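Local coordinates for uncharacterized conserved protein (Ruegeria pomeroyi DSS-3, PDB 3IUS), which is of unknown function but probably binds an NAD-type dinucleotide on a Rossmann-type fold, like related epimerases and dehydratases, at residues G6-G12 with V64-S70; W114-T118 with A203-V207; Q178-I183 with D209-P215. All blocks are in the same frame, centred on the assembly; numbering follows the deposited sequence.

Contact 1. Residues G6-G12 with V64-S70; sequences GTLLSFG and VTHLLIS
Neighbouring parallel strands of a Rossmann-type sheet illustrate how a backbone ladder can carry most of the direct polar bonding of a buried contact. Strands 7-11 and 66-69 run side by side at 18°, their axes 4.7 Å apart at closest approach, in register Leu8-His66, Leu9-Leu67, Ser10-Leu68 and Phe11-Ile69. Segment 64-70 starts with Val64 (chi1 t), in the loop before the strand, its CG1 3.9 Å from Leu9 CB. Thr65, still in that loop (phi/psi -107/-26), gives its N to Thr7 O at 2.8 Å, while its OG1 (chi1 p) accepts from Thr7 N at 2.9 Å and hydrogen-bonds His66 ND1 at 2.6 Å. Thr7 O is bifurcated, for His66 N also donates to it at 3.0 Å. From here the backbone is extended, and His66 O accepts from Leu9 N (2.9 Å). Leu67 CD1 lies 3.9 Å from Leu9 CB. Leu68 N donates to Leu9 O and Leu68 O accepts from Phe11 N, both at 2.9 Å; Leu68 CB meets Leu8 CD1 at 3.9 Å. Ile69 CD1 (chi1 m, chi2 m) comes a tight 3.2 Å from Phe11 CD2. Leu9, Phe11, Leu67 and Ile69 share a face, and of these Phe11, Leu67 and Ile69 pack against helix 79-90. Ser70 N closes the ladder on Phe11 O at 3.0 Å, just where Gly12, of positive phi (67/53), begins what is probably the glycine-rich cofactor turn, a GxGxxA-type pattern. Ser10 OG is hydrogen-bonded to His13, and one water joins Ser10 OG (2.7 Å), Phe11 O (2.9 Å) and Ser70 OG (2.7 Å).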
loop_
_atom_site.group_PDB
_atom_site.type_symbol
_atom_site.label_atom_id
_atom_site.label_comp_id
_atom_site.label_asym_id
_atom_site.label_seq_id
_atom_site.Cartn_x
_atom_site.Cartn_y
_atom_site.Cartn_z
ATOM N N GLY A 6 -15.666 -12.718 -10.473
ATOM C CA GLY A 6 -14.758 -12.722 -11.604
ATOM C C GLY A 6 -13.439 -13.424 -11.336
ATOM O O GLY A 6 -13.307 -14.192 -10.381
ATOM N N THR A 7 -12.459 -13.144 -12.189
ATOM C CA THR A 7 -11.133 -13.739 -12.088
ATOM C C THR A 7 -10.066 -12.655 -11.962
ATOM O O THR A 7 -9.867 -11.857 -12.876
ATOM C CB THR A 7 -10.828 -14.615 -13.316
ATOM O OG1 THR A 7 -11.760 -15.702 -13.369
ATOM C CG2 THR A 7 -9.407 -15.166 -13.254
ATOM N N LEU A 8 -9.375 -12.645 -10.827
ATOM C CA LEU A 8 -8.382 -11.627 -10.542
ATOM C C LEU A 8 -6.968 -12.188 -10.647
ATOM O O LEU A 8 -6.643 -13.196 -10.020
ATOM C CB LEU A 8 -8.601 -11.063 -9.135
ATOM C CG LEU A 8 -7.499 -10.159 -8.572
ATOM C CD1 LEU A 8 -7.561 -8.778 -9.195
ATOM C CD2 LEU A 8 -7.609 -10.067 -7.055
ATOM N N LEU A 9 -6.136 -11.526 -11.443
ATOM C CA LEU A 9 -4.710 -11.828 -11.501
ATOM C C LEU A 9 -3.944 -10.773 -10.703
ATOM O O LEU A 9 -4.029 -9.577 -10.981
ATOM C CB LEU A 9 -4.223 -11.883 -12.949
ATOM C CG LEU A 9 -2.727 -12.107 -13.200
ATOM C CD1 LEU A 9 -2.205 -13.308 -12.421
ATOM C CD2 LEU A 9 -2.461 -12.265 -14.686
ATOM N N SER A 10 -3.204 -11.228 -9.700
ATOM C CA SER A 10 -2.551 -10.338 -8.758
ATOM C C SER A 10 -1.036 -10.506 -8.868
ATOM O O SER A 10 -0.490 -11.538 -8.473
ATOM C CB SER A 10 -3.042 -10.674 -7.346
ATOM O OG SER A 10 -2.316 -10.002 -6.336
ATOM N N PHE A 11 -0.365 -9.503 -9.431
ATOM C CA PHE A 11 1.087 -9.544 -9.602
ATOM C C PHE A 11 1.769 -9.112 -8.317
ATOM O O PHE A 11 1.480 -8.037 -7.782
ATOM C CB PHE A 11 1.532 -8.622 -10.742
ATOM C CG PHE A 11 1.070 -9.063 -12.097
ATOM C CD1 PHE A 11 1.839 -9.933 -12.857
ATOM C CD2 PHE A 11 -0.125 -8.600 -12.617
ATOM C CE1 PHE A 11 1.416 -10.337 -14.112
ATOM C CE2 PHE A 11 -0.554 -8.998 -13.865
ATOM C CZ PHE A 11 0.213 -9.871 -14.612
ATOM N N GLY A 12 2.689 -9.933 -7.829
ATOM C CA GLY A 12 3.333 -9.655 -6.562
ATOM C C GLY A 12 2.316 -9.765 -5.446
ATOM O O GLY A 12 2.136 -8.841 -4.653
ATOM N N VAL A 64 -9.105 -13.632 -17.464
ATOM C CA VAL A 64 -8.858 -12.646 -16.412
ATOM C C VAL A 64 -9.738 -11.405 -16.586
ATOM O O VAL A 64 -9.750 -10.789 -17.659
ATOM C CB VAL A 64 -7.380 -12.214 -16.372
ATOM C CG1 VAL A 64 -7.181 -11.086 -15.363
ATOM C CG2 VAL A 64 -6.481 -13.398 -16.048
ATOM N N THR A 65 -10.470 -11.046 -15.530
ATOM C CA THR A 65 -11.378 -9.894 -15.571
ATOM C C THR A 65 -10.828 -8.711 -14.777
ATOM O O THR A 65 -11.147 -7.554 -15.047
ATOM C CB THR A 65 -12.794 -10.251 -15.033
ATOM O OG1 THR A 65 -12.699 -10.706 -13.674
ATOM C CG2 THR A 65 -13.437 -11.335 -15.878
ATOM N N HIS A 66 -9.994 -9.008 -13.792
ATOM C CA HIS A 66 -9.469 -7.980 -12.919
ATOM C C HIS A 66 -7.962 -8.149 -12.792
ATOM O O HIS A 66 -7.468 -9.271 -12.676
ATOM C CB HIS A 66 -10.122 -8.077 -11.539
ATOM C CG HIS A 66 -11.587 -7.761 -11.533
ATOM N ND1 HIS A 66 -12.528 -8.571 -12.134
ATOM C CD2 HIS A 66 -12.273 -6.730 -10.987
ATOM C CE1 HIS A 66 -13.728 -8.046 -11.968
ATOM N NE2 HIS A 66 -13.602 -6.926 -11.280
ATOM N N LEU A 67 -7.244 -7.029 -12.828
ATOM C CA LEU A 67 -5.799 -7.001 -12.601
ATOM C C LEU A 67 -5.455 -6.196 -11.355
ATOM O O LEU A 67 -5.966 -5.097 -11.156
ATOM C CB LEU A 67 -5.091 -6.368 -13.800
ATOM C CG LEU A 67 -4.231 -7.207 -14.738
ATOM C CD1 LEU A 67 -4.843 -8.573 -14.991
ATOM C CD2 LEU A 67 -3.981 -6.448 -16.045
ATOM N N LEU A 68 -4.584 -6.744 -10.516
ATOM C CA LEU A 68 -4.047 -5.994 -9.388
ATOM C C LEU A 68 -2.518 -6.025 -9.454
ATOM O O LEU A 68 -1.926 -7.063 -9.751
ATOM C CB LEU A 68 -4.544 -6.573 -8.063
ATOM C CG LEU A 68 -3.996 -5.901 -6.799
ATOM C CD1 LEU A 68 -4.502 -4.461 -6.676
ATOM C CD2 LEU A 68 -4.344 -6.702 -5.547
ATOM N N ILE A 69 -1.886 -4.888 -9.189
ATOM C CA ILE A 69 -0.431 -4.777 -9.280
ATOM C C ILE A 69 0.180 -4.272 -7.982
ATOM O O ILE A 69 -0.037 -3.124 -7.603
ATOM C CB ILE A 69 -0.020 -3.799 -10.393
ATOM C CG1 ILE A 69 -0.762 -4.117 -11.694
ATOM C CG2 ILE A 69 1.494 -3.793 -10.575
ATOM C CD1 ILE A 69 -0.309 -5.379 -12.366
ATOM N N SER A 70 0.947 -5.129 -7.311
ATOM C CA SER A 70 1.644 -4.760 -6.081
ATOM C C SER A 70 3.148 -4.631 -6.315
ATOM O O SER A 70 3.906 -4.347 -5.389
ATOM C CB SER A 70 1.406 -5.813 -4.986
ATOM O OG SER A 70 0.044 -5.899 -4.607
HETATM O O HOH W 1 -0.962 -7.710 -6.338
HETATM O O HOH W 2 0.390 -7.356 -2.212
#

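Contact 2. Residues W114-T118 with A203-V207; sequences WVDET and AVYNV
A single carboxylate reaching a strand's backbone makes this partly buried contact, which joins the loop after the short strand 114-115 to strand 204-207 of the main sheet. The two segments do not pair as strands: their nearest CA atoms, those of Glu117 and Val204, are 6.3 Å apart, and Glu117 bridges the gap with its side chain. Its CA-to-CB bond points toward the strand, and chi1 m, chi2 p and chi3 -18° fold the side chain so that OE2 accepts from Asn206 N at 2.9 Å with a nearly straight N-H...O angle of 174°. A water donates to both Glu117 OE2 and Asn206 O, each at 2.9 Å, so the carboxylate holds Asn206 N directly and Asn206 O through the water. On the way Glu117 CG passes 3.3 Å from Val204 O and 4.2 Å from Val204 CG1. Strand 204-207 hydrogen-bonds strand 146-155 through Ala203 and Tyr205, as part of the parallel sheet of a Rossmann-type fold, and Glu117 meets its other edge. The carboxylate is shared, OE1 forming a salt bridge with Arg259 of helix 258-262. Val204 and Asn206 point toward the loop, Tyr205 and Val207 away, in the alternation of an extended strand. The loop itself is shaped by an Asx turn: with Asp116 at chi1 p, OD1 accepts from Thr118 N at 2.7 Å and from Thr118 OG1 at 2.6 Å. Glu117 takes up phi/psi -67/-10 within that turn.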
loop_
_atom_site.group_PDB
_atom_site.type_symbol
_atom_site.label_atom_id
_atom_site.label_comp_id
_atom_site.label_asym_id
_atom_site.label_seq_id
_atom_site.Cartn_x
_atom_site.Cartn_y
_atom_site.Cartn_z
ATOM N N TRP A 114 -1.511 20.063 3.647
ATOM C CA TRP A 114 -2.403 19.008 3.186
ATOM C C TRP A 114 -2.385 18.895 1.671
ATOM O O TRP A 114 -2.364 19.904 0.963
ATOM C CB TRP A 114 -3.836 19.260 3.675
ATOM C CG TRP A 114 -4.024 19.007 5.141
ATOM C CD1 TRP A 114 -3.876 19.906 6.156
ATOM C CD2 TRP A 114 -4.403 17.770 5.752
ATOM N NE1 TRP A 114 -4.129 19.300 7.365
ATOM C CE2 TRP A 114 -4.453 17.988 7.144
ATOM C CE3 TRP A 114 -4.693 16.493 5.257
ATOM C CZ2 TRP A 114 -4.800 16.985 8.037
ATOM C CZ3 TRP A 114 -5.036 15.500 6.145
ATOM C CH2 TRP A 114 -5.080 15.748 7.522
ATOM N N VAL A 115 -2.384 17.658 1.190
ATOM C CA VAL A 115 -2.390 17.368 -0.232
ATOM C C VAL A 115 -3.561 16.450 -0.541
ATOM O O VAL A 115 -4.045 15.728 0.326
ATOM C CB VAL A 115 -1.065 16.691 -0.670
ATOM C CG1 VAL A 115 0.125 17.576 -0.306
ATOM C CG2 VAL A 115 -0.909 15.310 -0.020
ATOM N N ASP A 116 -4.057 16.508 -1.771
ATOM C CA ASP A 116 -5.084 15.575 -2.192
ATOM C C ASP A 116 -4.715 14.997 -3.550
ATOM O O ASP A 116 -3.605 15.206 -4.040
ATOM C CB ASP A 116 -6.487 16.208 -2.184
ATOM C CG ASP A 116 -6.618 17.398 -3.130
ATOM O OD1 ASP A 116 -5.960 17.414 -4.187
ATOM O OD2 ASP A 116 -7.406 18.319 -2.811
ATOM N N GLU A 117 -5.643 14.273 -4.153
ATOM C CA GLU A 117 -5.367 13.592 -5.404
ATOM C C GLU A 117 -5.139 14.561 -6.570
ATOM O O GLU A 117 -4.698 14.140 -7.634
ATOM C CB GLU A 117 -6.480 12.592 -5.735
ATOM C CG GLU A 117 -6.596 11.417 -4.759
ATOM C CD GLU A 117 -7.461 11.716 -3.546
ATOM O OE1 GLU A 117 -7.706 12.906 -3.246
ATOM O OE2 GLU A 117 -7.900 10.749 -2.884
ATOM N N THR A 118 -5.419 15.849 -6.365
ATOM C CA THR A 118 -5.194 16.853 -7.415
ATOM C C THR A 118 -3.871 17.593 -7.253
ATOM O O THR A 118 -3.487 18.399 -8.096
ATOM C CB THR A 118 -6.329 17.906 -7.477
ATOM O OG1 THR A 118 -6.251 18.775 -6.335
ATOM C CG2 THR A 118 -7.688 17.231 -7.523
ATOM N N ALA A 203 -9.384 7.012 -12.228
ATOM C CA ALA A 203 -9.453 7.612 -10.903
ATOM C C ALA A 203 -8.194 7.322 -10.100
ATOM O O ALA A 203 -7.602 6.265 -10.244
ATOM C CB ALA A 203 -10.673 7.117 -10.157
ATOM N N VAL A 204 -7.806 8.291 -9.277
ATOM C CA VAL A 204 -6.727 8.141 -8.305
ATOM C C VAL A 204 -7.318 8.312 -6.909
ATOM O O VAL A 204 -8.115 9.218 -6.677
ATOM C CB VAL A 204 -5.639 9.208 -8.520
ATOM C CG1 VAL A 204 -4.521 9.053 -7.491
ATOM C CG2 VAL A 204 -5.078 9.119 -9.921
ATOM N N TYR A 205 -6.913 7.460 -5.967
ATOM C CA TYR A 205 -7.429 7.525 -4.609
ATOM C C TYR A 205 -6.273 7.466 -3.643
ATOM O O TYR A 205 -5.456 6.556 -3.733
ATOM C CB TYR A 205 -8.327 6.327 -4.297
ATOM C CG TYR A 205 -9.450 6.121 -5.279
ATOM C CD1 TYR A 205 -10.663 6.769 -5.117
ATOM C CD2 TYR A 205 -9.299 5.263 -6.357
ATOM C CE1 TYR A 205 -11.697 6.582 -6.017
ATOM C CE2 TYR A 205 -10.324 5.068 -7.263
ATOM C CZ TYR A 205 -11.521 5.720 -7.083
ATOM O OH TYR A 205 -12.539 5.525 -7.993
ATOM N N ASN A 206 -6.214 8.435 -2.739
ATOM C CA ASN A 206 -5.329 8.339 -1.578
ATOM C C ASN A 206 -5.889 7.317 -0.603
ATOM O O ASN A 206 -7.075 7.346 -0.290
ATOM C CB ASN A 206 -5.234 9.679 -0.858
ATOM C CG ASN A 206 -4.468 10.712 -1.637
ATOM O OD1 ASN A 206 -4.604 11.913 -1.385
ATOM N ND2 ASN A 206 -3.662 10.266 -2.586
ATOM N N VAL A 207 -5.038 6.434 -0.086
ATOM C CA VAL A 207 -5.507 5.415 0.840
ATOM C C VAL A 207 -4.702 5.522 2.118
ATOM O O VAL A 207 -3.625 4.949 2.232
ATOM C CB VAL A 207 -5.420 3.989 0.250
ATOM C CG1 VAL A 207 -6.043 2.989 1.208
ATOM C CG2 VAL A 207 -6.136 3.932 -1.100
HETATM O O HOH W 3 -9.164 9.258 -0.808
#

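Contact 3. Residues Q178-I183 with D209-P215; sequences QVFSRI and DDEPVPP
Three prolines in four positions, Pro212, Pro214 and Pro215 around Val213, leave segment 209-215 few backbone donors, and it pairs with 178-183 through one antiparallel bridge and a separate backbone hydrogen bond. Phe180 and Val213 form a hydrogen-bonded pair with CA atoms 5.4 Å apart: Phe180 N donates to Val213 O at 2.7 Å and Val213 N to Phe180 O at 3.1 Å, both nearly straight. Both residues are extended, at -121/150 and -138/138. The prolines serve instead as apolar surface: Pro212 CB lies 3.9 Å from Val179 CG2, Pro214 CD 4.0 Å from Val179 CG1, and Pro215 CG 3.5 Å from CE2 of Phe180 (chi1 m). Nearer Ile183, Asp209 N donates to Arg182 O at 2.8 Å. Between these two places the chains separate around an Asx turn, in which Asp209 (chi1 p) accepts at OD1 from Glu211 N at 3.0 Å. A water accepts from Arg182 N at 2.9 Å and lies 2.6 Å from Asp209 OD1, filling the gap. Arg182 CD rests 3.7 Å from Val213 CG1, and its side chain makes a cation-pi contact with Tyr155. The contact thus ties the lead-in to strand 182-184 to the link between strand 204-207 and helix 215-226, where strand 146-155 of the parallel Rossmann-type sheet pairs with both strands; Val213 packs on Val218 of that helix and on Tyr273 of helix 273-282.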
loop_
_atom_site.group_PDB
_atom_site.type_symbol
_atom_site.label_atom_id
_atom_site.label_comp_id
_atom_site.label_asym_id
_atom_site.label_seq_id
_atom_site.Cartn_x
_atom_site.Cartn_y
_atom_site.Cartn_z
ATOM N N GLN A 178 7.488 16.641 11.984
ATOM C CA GLN A 178 7.326 15.460 11.133
ATOM C C GLN A 178 6.108 14.611 11.485
ATOM O O GLN A 178 5.886 14.269 12.633
ATOM C CB GLN A 178 8.576 14.581 11.173
ATOM C CG GLN A 178 8.514 13.404 10.217
ATOM C CD GLN A 178 8.775 13.815 8.785
ATOM O OE1 GLN A 178 9.736 14.519 8.499
ATOM N NE2 GLN A 178 7.914 13.382 7.878
ATOM N N VAL A 179 5.313 14.283 10.477
ATOM C CA VAL A 179 4.267 13.294 10.653
ATOM C C VAL A 179 4.364 12.283 9.514
ATOM O O VAL A 179 4.883 12.600 8.436
ATOM C CB VAL A 179 2.876 13.944 10.656
ATOM C CG1 VAL A 179 2.742 14.925 11.810
ATOM C CG2 VAL A 179 2.626 14.646 9.330
ATOM N N PHE A 180 3.876 11.068 9.752
ATOM C CA PHE A 180 3.779 10.062 8.698
ATOM C C PHE A 180 2.338 9.604 8.495
ATOM O O PHE A 180 1.535 9.609 9.423
ATOM C CB PHE A 180 4.662 8.851 9.001
ATOM C CG PHE A 180 6.129 9.126 8.881
ATOM C CD1 PHE A 180 6.622 9.887 7.836
ATOM C CD2 PHE A 180 7.019 8.596 9.797
ATOM C CE1 PHE A 180 7.980 10.131 7.717
ATOM C CE2 PHE A 180 8.377 8.835 9.685
ATOM C CZ PHE A 180 8.856 9.608 8.646
ATOM N N SER A 181 2.000 9.222 7.270
ATOM C CA SER A 181 0.680 8.684 7.027
ATOM C C SER A 181 0.688 7.172 7.182
ATOM O O SER A 181 1.636 6.496 6.765
ATOM C CB SER A 181 0.207 9.044 5.617
ATOM O OG SER A 181 0.400 10.417 5.370
ATOM N N ARG A 182 -0.386 6.651 7.768
ATOM C CA ARG A 182 -0.555 5.215 7.953
ATOM C C ARG A 182 -1.900 4.723 7.437
ATOM O O ARG A 182 -2.874 5.471 7.408
ATOM C CB ARG A 182 -0.474 4.859 9.435
ATOM C CG ARG A 182 0.510 5.669 10.241
ATOM C CD ARG A 182 0.678 5.038 11.611
ATOM N NE ARG A 182 1.057 3.632 11.491
ATOM C CZ ARG A 182 0.815 2.700 12.408
ATOM N NH1 ARG A 182 0.184 3.004 13.534
ATOM N NH2 ARG A 182 1.197 1.453 12.195
ATOM N N ILE A 183 -1.952 3.439 7.092
ATOM C CA ILE A 183 -3.196 2.767 6.734
ATOM C C ILE A 183 -3.178 1.304 7.188
ATOM O O ILE A 183 -2.179 0.611 7.023
ATOM C CB ILE A 183 -3.457 2.848 5.215
ATOM C CG1 ILE A 183 -4.858 2.333 4.875
ATOM C CG2 ILE A 183 -2.386 2.083 4.435
ATOM C CD1 ILE A 183 -5.978 3.241 5.324
ATOM N N ASP A 209 -5.316 6.727 6.647
ATOM C CA ASP A 209 -6.304 6.984 7.684
ATOM C C ASP A 209 -6.467 8.479 7.991
ATOM O O ASP A 209 -5.945 9.333 7.271
ATOM C CB ASP A 209 -6.018 6.153 8.945
ATOM C CG ASP A 209 -4.845 6.671 9.735
ATOM O OD1 ASP A 209 -4.405 7.818 9.493
ATOM O OD2 ASP A 209 -4.369 5.926 10.622
ATOM N N ASP A 210 -7.201 8.779 9.057
ATOM C CA ASP A 210 -7.627 10.143 9.351
ATOM C C ASP A 210 -6.611 10.991 10.105
ATOM O O ASP A 210 -6.797 12.200 10.249
ATOM C CB ASP A 210 -8.927 10.122 10.156
ATOM C CG ASP A 210 -10.125 9.745 9.313
ATOM O OD1 ASP A 210 -9.984 9.707 8.079
ATOM O OD2 ASP A 210 -11.196 9.483 9.892
ATOM N N GLU A 211 -5.549 10.368 10.598
ATOM C CA GLU A 211 -4.679 11.057 11.541
ATOM C C GLU A 211 -3.189 10.930 11.230
ATOM O O GLU A 211 -2.523 9.993 11.686
ATOM C CB GLU A 211 -4.968 10.583 12.964
ATOM C CG GLU A 211 -4.156 11.301 14.020
ATOM C CD GLU A 211 -4.640 11.015 15.428
ATOM O OE1 GLU A 211 -5.751 10.473 15.582
ATOM O OE2 GLU A 211 -3.905 11.341 16.383
ATOM N N PRO A 212 -2.665 11.873 10.431
ATOM C CA PRO A 212 -1.217 11.986 10.265
ATOM C C PRO A 212 -0.589 12.019 11.643
ATOM O O PRO A 212 -1.063 12.760 12.502
ATOM C CB PRO A 212 -1.059 13.339 9.588
ATOM C CG PRO A 212 -2.304 13.470 8.762
ATOM C CD PRO A 212 -3.401 12.791 9.538
ATOM N N VAL A 213 0.450 11.230 11.843
ATOM C CA VAL A 213 0.977 11.050 13.185
ATOM C C VAL A 213 2.498 11.062 13.204
ATOM O O VAL A 213 3.144 10.486 12.337
ATOM C CB VAL A 213 0.429 9.743 13.815
ATOM C CG1 VAL A 213 0.822 8.525 12.983
ATOM C CG2 VAL A 213 0.918 9.587 15.246
ATOM N N PRO A 214 3.082 11.742 14.197
ATOM C CA PRO A 214 4.531 11.659 14.396
ATOM C C PRO A 214 4.912 10.211 14.688
ATOM O O PRO A 214 4.287 9.591 15.549
ATOM C CB PRO A 214 4.761 12.528 15.637
ATOM C CG PRO A 214 3.588 13.470 15.665
ATOM C CD PRO A 214 2.434 12.664 15.143
ATOM N N PRO A 215 5.908 9.671 13.967
ATOM C CA PRO A 215 6.298 8.264 14.091
ATOM C C PRO A 215 6.630 7.911 15.539
ATOM O O PRO A 215 6.368 6.796 15.979
ATOM C CB PRO A 215 7.559 8.176 13.215
ATOM C CG PRO A 215 8.006 9.614 13.042
ATOM C CD PRO A 215 6.723 10.357 12.951
HETATM O O HOH W 4 -1.970 8.582 9.143
#

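The three contacts differ in regularity: a full ladder inside the sheet, and looser pairings where loops meet its strands. Contact 1 is core, with most of its touching residues buried; contacts 2 and 3 are only partly buried, and contact 2 relies on a carboxylate, contact 3 on an antiparallel bridge, one further backbone bond and proline packing. All reach the same parallel sheet, yet contacts 1 and 3 lie on opposite sides of the chain's centre, their centres 29 Å apart. Contacts 2 and 3 interleave along the chain and touch: Trp114 CH2 packs 3.8 Å from Pro212 CG, and Val207 O lies 3.7 Å from Ile183 CB. Each contact includes a bridging water.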